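Local structure of MmcQ/YjbR family DNA-binding protein (3H9X) at residues D60-V71 with M86-N97. The protein probably binds DNA through a double-wing motif, although its cellular role is not established. Residues are numbered along the deposited sequence; the frame is centred on the assembly and turned at random.
Sequences DVIDLKVQPELV and MNKEHWITVLLN
Lys65 lies across the indole of Trp91 where strands 58-65 and 91-95 pair. They are antiparallel neighbours inside the five-stranded sheet of this YjbR domain, whose fold is described as a double-wing DNA-binding motif. Lys65 can be followed outward. Its CB sits over the six-membered ring, 3.8 Å from the centroid, a CH-pi contact over the face. CG lies 3.5 Å from His90 O. It is anti to the backbone N (chi1 -169°), which carries the chain along the indole. CE then comes near Trp91 NE1 and CZ2. The chain bends over its last two torsions and ends with NZ 3.8 Å from His90 CB, close to the imidazole. The opposite face of Trp91 takes the terminal methyl CE of selenomethionine Met86, so the indole is held between two side chains. Asp63 and Thr93 share this side of the sheet. Thr93 OG1 donates to Asp63 OD1 at 2.7 Å, reaching it from above the carboxylate plane, 39° out of it. The same hydroxyl accepts from Tyr84 N. On the other side the two strands present Ile62, Leu64, Ile92 and Val94, all apolar. Ile62 and Val94 lie side by side there, and helix 102-115 packs on Ile62 and Leu64. Val66 CG2 meets Ile92 CG1, and Ile92 CD1 reaches Val71 CG1 at the start of helix 71-74. Paired backbone bonds join Ile62 with Val94 and Leu64 with Ile92. Past Lys65, the last residue of strand 58-65, the pairing continues with one bond, Val66 N to His90 O, 2.9 Å long with an angle of 171° at the hydrogen.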
loop_
_atom_site.group_PDB
_atom_site.type_symbol
_atom_site.label_atom_id
_atom_site.label_comp_id
_atom_site.label_asym_id
_atom_site.label_seq_id
_atom_site.Cartn_x
_atom_site.Cartn_y
_atom_site.Cartn_z
ATOM N N ASP A 60 8.274 -1.368 -5.871
ATOM C CA ASP A 60 7.664 -1.809 -4.623
ATOM C C ASP A 60 6.548 -0.832 -4.324
ATOM O O ASP A 60 6.783 0.372 -4.241
ATOM C CB ASP A 60 8.673 -1.821 -3.473
ATOM C CG ASP A 60 9.336 -3.176 -3.294
ATOM O OD1 ASP A 60 9.294 -3.988 -4.252
ATOM O OD2 ASP A 60 9.903 -3.419 -2.198
ATOM N N VAL A 61 5.336 -1.356 -4.161
ATOM C CA VAL A 61 4.157 -0.531 -3.907
ATOM C C VAL A 61 3.356 -1.035 -2.703
ATOM O O VAL A 61 3.484 -2.185 -2.305
ATOM C CB VAL A 61 3.233 -0.494 -5.191
ATOM C CG1 VAL A 61 4.072 -0.171 -6.412
ATOM C CG2 VAL A 61 2.523 -1.843 -5.400
ATOM N N ILE A 62 2.557 -0.155 -2.107
ATOM C CA ILE A 62 1.701 -0.555 -1.003
ATOM C C ILE A 62 0.293 -0.124 -1.359
ATOM O O ILE A 62 0.078 0.953 -1.926
ATOM C CB ILE A 62 2.049 0.099 0.337
ATOM C CG1 ILE A 62 2.156 1.603 0.161
ATOM C CG2 ILE A 62 3.292 -0.544 0.918
ATOM C CD1 ILE A 62 2.207 2.361 1.444
ATOM N N ASP A 63 -0.668 -0.984 -1.040
ATOM C CA ASP A 63 -2.067 -0.699 -1.298
ATOM C C ASP A 63 -2.697 -0.317 0.015
ATOM O O ASP A 63 -2.510 -0.992 1.029
ATOM C CB ASP A 63 -2.744 -1.912 -1.905
ATOM C CG ASP A 63 -2.608 -1.938 -3.411
ATOM O OD1 ASP A 63 -1.574 -1.463 -3.937
ATOM O OD2 ASP A 63 -3.524 -2.443 -4.080
ATOM N N LEU A 64 -3.434 0.787 -0.025
ATOM C CA LEU A 64 -4.097 1.351 1.141
ATOM C C LEU A 64 -5.566 1.597 0.846
ATOM O O LEU A 64 -5.931 1.867 -0.289
ATOM C CB LEU A 64 -3.403 2.666 1.526
ATOM C CG LEU A 64 -2.255 2.642 2.549
ATOM C CD1 LEU A 64 -1.366 1.431 2.364
ATOM C CD2 LEU A 64 -1.453 3.928 2.425
ATOM N N LYS A 65 -6.414 1.503 1.860
ATOM C CA LYS A 65 -7.847 1.721 1.659
ATOM C C LYS A 65 -8.197 3.174 1.925
ATOM O O LYS A 65 -7.710 3.780 2.874
ATOM C CB LYS A 65 -8.643 0.816 2.595
ATOM C CG LYS A 65 -10.136 0.729 2.322
ATOM C CD LYS A 65 -10.792 -0.160 3.383
ATOM C CE LYS A 65 -11.749 -1.185 2.784
ATOM N NZ LYS A 65 -12.816 -0.573 1.943
ATOM N N VAL A 66 -9.038 3.743 1.080
ATOM C CA VAL A 66 -9.426 5.127 1.265
ATOM C C VAL A 66 -10.916 5.257 1.040
ATOM O O VAL A 66 -11.581 4.291 0.661
ATOM C CB VAL A 66 -8.678 6.064 0.289
ATOM C CG1 VAL A 66 -7.168 5.878 0.444
ATOM C CG2 VAL A 66 -9.089 5.784 -1.136
ATOM N N GLN A 67 -11.446 6.444 1.300
ATOM C CA GLN A 67 -12.862 6.691 1.092
ATOM C C GLN A 67 -13.099 6.896 -0.401
ATOM O O GLN A 67 -12.417 7.688 -1.050
ATOM C CB GLN A 67 -13.294 7.914 1.882
ATOM C CG GLN A 67 -13.211 7.710 3.375
ATOM C CD GLN A 67 -12.548 8.879 4.076
ATOM O OE1 GLN A 67 -13.073 9.995 4.090
ATOM N NE2 GLN A 67 -11.374 8.631 4.656
ATOM N N PRO A 68 -14.081 6.182 -0.962
ATOM C CA PRO A 68 -14.414 6.271 -2.385
ATOM C C PRO A 68 -14.463 7.683 -3.000
ATOM O O PRO A 68 -14.200 7.841 -4.193
ATOM C CB PRO A 68 -15.749 5.531 -2.470
ATOM C CG PRO A 68 -16.336 5.722 -1.081
ATOM C CD PRO A 68 -15.138 5.474 -0.219
ATOM N N GLU A 69 -14.787 8.712 -2.217
ATOM C CA GLU A 69 -14.831 10.063 -2.788
ATOM C C GLU A 69 -13.446 10.707 -2.872
ATOM O O GLU A 69 -13.301 11.813 -3.387
ATOM C CB GLU A 69 -15.790 10.972 -1.992
ATOM C CG GLU A 69 -15.302 11.450 -0.622
ATOM C CD GLU A 69 -15.723 10.543 0.521
ATOM O OE1 GLU A 69 -15.621 10.985 1.686
ATOM O OE2 GLU A 69 -16.148 9.392 0.268
ATOM N N LEU A 70 -12.426 10.011 -2.373
ATOM C CA LEU A 70 -11.063 10.531 -2.413
ATOM C C LEU A 70 -10.177 9.814 -3.427
ATOM O O LEU A 70 -9.102 10.298 -3.767
ATOM C CB LEU A 70 -10.424 10.443 -1.030
ATOM C CG LEU A 70 -11.089 11.321 0.022
ATOM C CD1 LEU A 70 -10.493 11.023 1.375
ATOM C CD2 LEU A 70 -10.916 12.793 -0.336
ATOM N N VAL A 71 -10.631 8.664 -3.916
ATOM C CA VAL A 71 -9.847 7.899 -4.882
ATOM C C VAL A 71 -9.541 8.688 -6.148
ATOM O O VAL A 71 -8.436 8.607 -6.686
ATOM C CB VAL A 71 -10.562 6.595 -5.269
ATOM C CG1 VAL A 71 -9.747 5.840 -6.304
ATOM C CG2 VAL A 71 -10.759 5.734 -4.046
HETATM N N MSE A 86 -6.577 -5.036 -6.170
HETATM C CA MSE A 86 -7.573 -4.728 -5.161
HETATM C C MSE A 86 -8.669 -3.945 -5.844
HETATM O O MSE A 86 -8.515 -3.546 -6.996
HETATM C CB MSE A 86 -6.967 -3.903 -4.026
HETATM C CG MSE A 86 -5.897 -4.637 -3.230
HETATM SE SE MSE A 86 -6.622 -6.109 -2.186
HETATM C CE MSE A 86 -6.805 -5.193 -0.477
ATOM N N ASN A 87 -9.771 -3.727 -5.133
ATOM C CA ASN A 87 -10.914 -2.997 -5.671
ATOM C C ASN A 87 -10.561 -1.540 -5.938
ATOM O O ASN A 87 -10.187 -0.801 -5.023
ATOM C CB ASN A 87 -12.078 -3.084 -4.694
ATOM C CG ASN A 87 -13.330 -2.467 -5.242
ATOM O OD1 ASN A 87 -13.448 -1.245 -5.354
ATOM N ND2 ASN A 87 -14.280 -3.310 -5.604
ATOM N N LYS A 88 -10.711 -1.110 -7.184
ATOM C CA LYS A 88 -10.333 0.250 -7.534
ATOM C C LYS A 88 -11.153 1.402 -6.931
ATOM O O LYS A 88 -10.652 2.527 -6.816
ATOM C CB LYS A 88 -10.268 0.374 -9.060
ATOM C CG LYS A 88 -9.460 -0.733 -9.744
ATOM C CD LYS A 88 -8.674 -0.148 -10.920
ATOM C CE LYS A 88 -8.346 -1.174 -12.035
ATOM N NZ LYS A 88 -9.546 -1.600 -12.900
ATOM N N GLU A 89 -12.395 1.137 -6.535
ATOM C CA GLU A 89 -13.230 2.187 -5.962
ATOM C C GLU A 89 -12.974 2.402 -4.472
ATOM O O GLU A 89 -13.429 3.386 -3.883
ATOM C CB GLU A 89 -14.701 1.856 -6.196
ATOM C CG GLU A 89 -15.107 1.911 -7.651
ATOM C CD GLU A 89 -16.464 1.296 -7.895
ATOM O OE1 GLU A 89 -17.445 1.743 -7.253
ATOM O OE2 GLU A 89 -16.545 0.360 -8.726
ATOM N N HIS A 90 -12.233 1.481 -3.863
ATOM C CA HIS A 90 -11.933 1.576 -2.441
ATOM C C HIS A 90 -10.445 1.552 -2.106
ATOM O O HIS A 90 -10.048 1.957 -0.997
ATOM C CB HIS A 90 -12.635 0.450 -1.702
ATOM C CG HIS A 90 -14.116 0.604 -1.659
ATOM N ND1 HIS A 90 -14.749 1.421 -0.749
ATOM C CD2 HIS A 90 -15.088 0.079 -2.438
ATOM C CE1 HIS A 90 -16.051 1.390 -0.968
ATOM N NE2 HIS A 90 -16.283 0.583 -1.987
ATOM N N TRP A 91 -9.625 1.084 -3.048
ATOM C CA TRP A 91 -8.192 1.014 -2.799
ATOM C C TRP A 91 -7.353 1.910 -3.697
ATOM O O TRP A 91 -7.786 2.345 -4.764
ATOM C CB TRP A 91 -7.691 -0.442 -2.862
ATOM C CG TRP A 91 -8.242 -1.306 -1.729
ATOM C CD1 TRP A 91 -9.513 -1.800 -1.621
ATOM C CD2 TRP A 91 -7.570 -1.676 -0.513
ATOM N NE1 TRP A 91 -9.676 -2.441 -0.420
ATOM C CE2 TRP A 91 -8.500 -2.379 0.282
ATOM C CE3 TRP A 91 -6.276 -1.473 -0.014
ATOM C CZ2 TRP A 91 -8.176 -2.887 1.547
ATOM C CZ3 TRP A 91 -5.951 -1.978 1.246
ATOM C CH2 TRP A 91 -6.898 -2.674 2.010
ATOM N N ILE A 92 -6.142 2.176 -3.216
ATOM C CA ILE A 92 -5.156 3.036 -3.848
ATOM C C ILE A 92 -3.820 2.333 -3.806
ATOM O O ILE A 92 -3.541 1.599 -2.868
ATOM C CB ILE A 92 -5.076 4.348 -3.053
ATOM C CG1 ILE A 92 -6.169 5.274 -3.531
ATOM C CG2 ILE A 92 -3.761 5.025 -3.228
ATOM C CD1 ILE A 92 -6.024 5.567 -4.991
ATOM N N THR A 93 -2.999 2.542 -4.827
ATOM C CA THR A 93 -1.680 1.914 -4.864
ATOM C C THR A 93 -0.643 3.024 -4.797
ATOM O O THR A 93 -0.572 3.852 -5.695
ATOM C CB THR A 93 -1.459 1.095 -6.171
ATOM O OG1 THR A 93 -2.299 -0.066 -6.166
ATOM C CG2 THR A 93 -0.000 0.656 -6.296
ATOM N N VAL A 94 0.148 3.054 -3.729
ATOM C CA VAL A 94 1.173 4.084 -3.586
ATOM C C VAL A 94 2.532 3.497 -3.928
ATOM O O VAL A 94 2.926 2.443 -3.431
ATOM C CB VAL A 94 1.212 4.699 -2.151
ATOM C CG1 VAL A 94 2.257 5.807 -2.087
ATOM C CG2 VAL A 94 -0.150 5.269 -1.788
ATOM N N LEU A 95 3.246 4.197 -4.791
ATOM C CA LEU A 95 4.552 3.744 -5.219
ATOM C C LEU A 95 5.644 4.109 -4.202
ATOM O O LEU A 95 5.839 5.288 -3.900
ATOM C CB LEU A 95 4.838 4.341 -6.594
ATOM C CG LEU A 95 6.125 3.975 -7.313
ATOM C CD1 LEU A 95 7.226 4.909 -6.875
ATOM C CD2 LEU A 95 6.467 2.509 -7.053
ATOM N N LEU A 96 6.319 3.085 -3.659
ATOM C CA LEU A 96 7.402 3.274 -2.689
ATOM C C LEU A 96 8.677 3.625 -3.435
ATOM O O LEU A 96 8.869 3.196 -4.568
ATOM C CB LEU A 96 7.654 2.011 -1.857
ATOM C CG LEU A 96 6.579 1.544 -0.880
ATOM C CD1 LEU A 96 7.101 0.385 -0.039
ATOM C CD2 LEU A 96 6.185 2.693 0.004
ATOM N N ASN A 97 9.555 4.373 -2.773
ATOM C CA ASN A 97 10.806 4.840 -3.368
ATOM C C ASN A 97 10.326 5.762 -4.476
ATOM O O ASN A 97 10.947 5.861 -5.538
ATOM C CB ASN A 97 11.645 3.691 -3.961
ATOM C CG ASN A 97 12.007 2.624 -2.936
ATOM O OD1 ASN A 97 11.251 1.674 -2.708
ATOM N ND2 ASN A 97 13.167 2.779 -2.307
#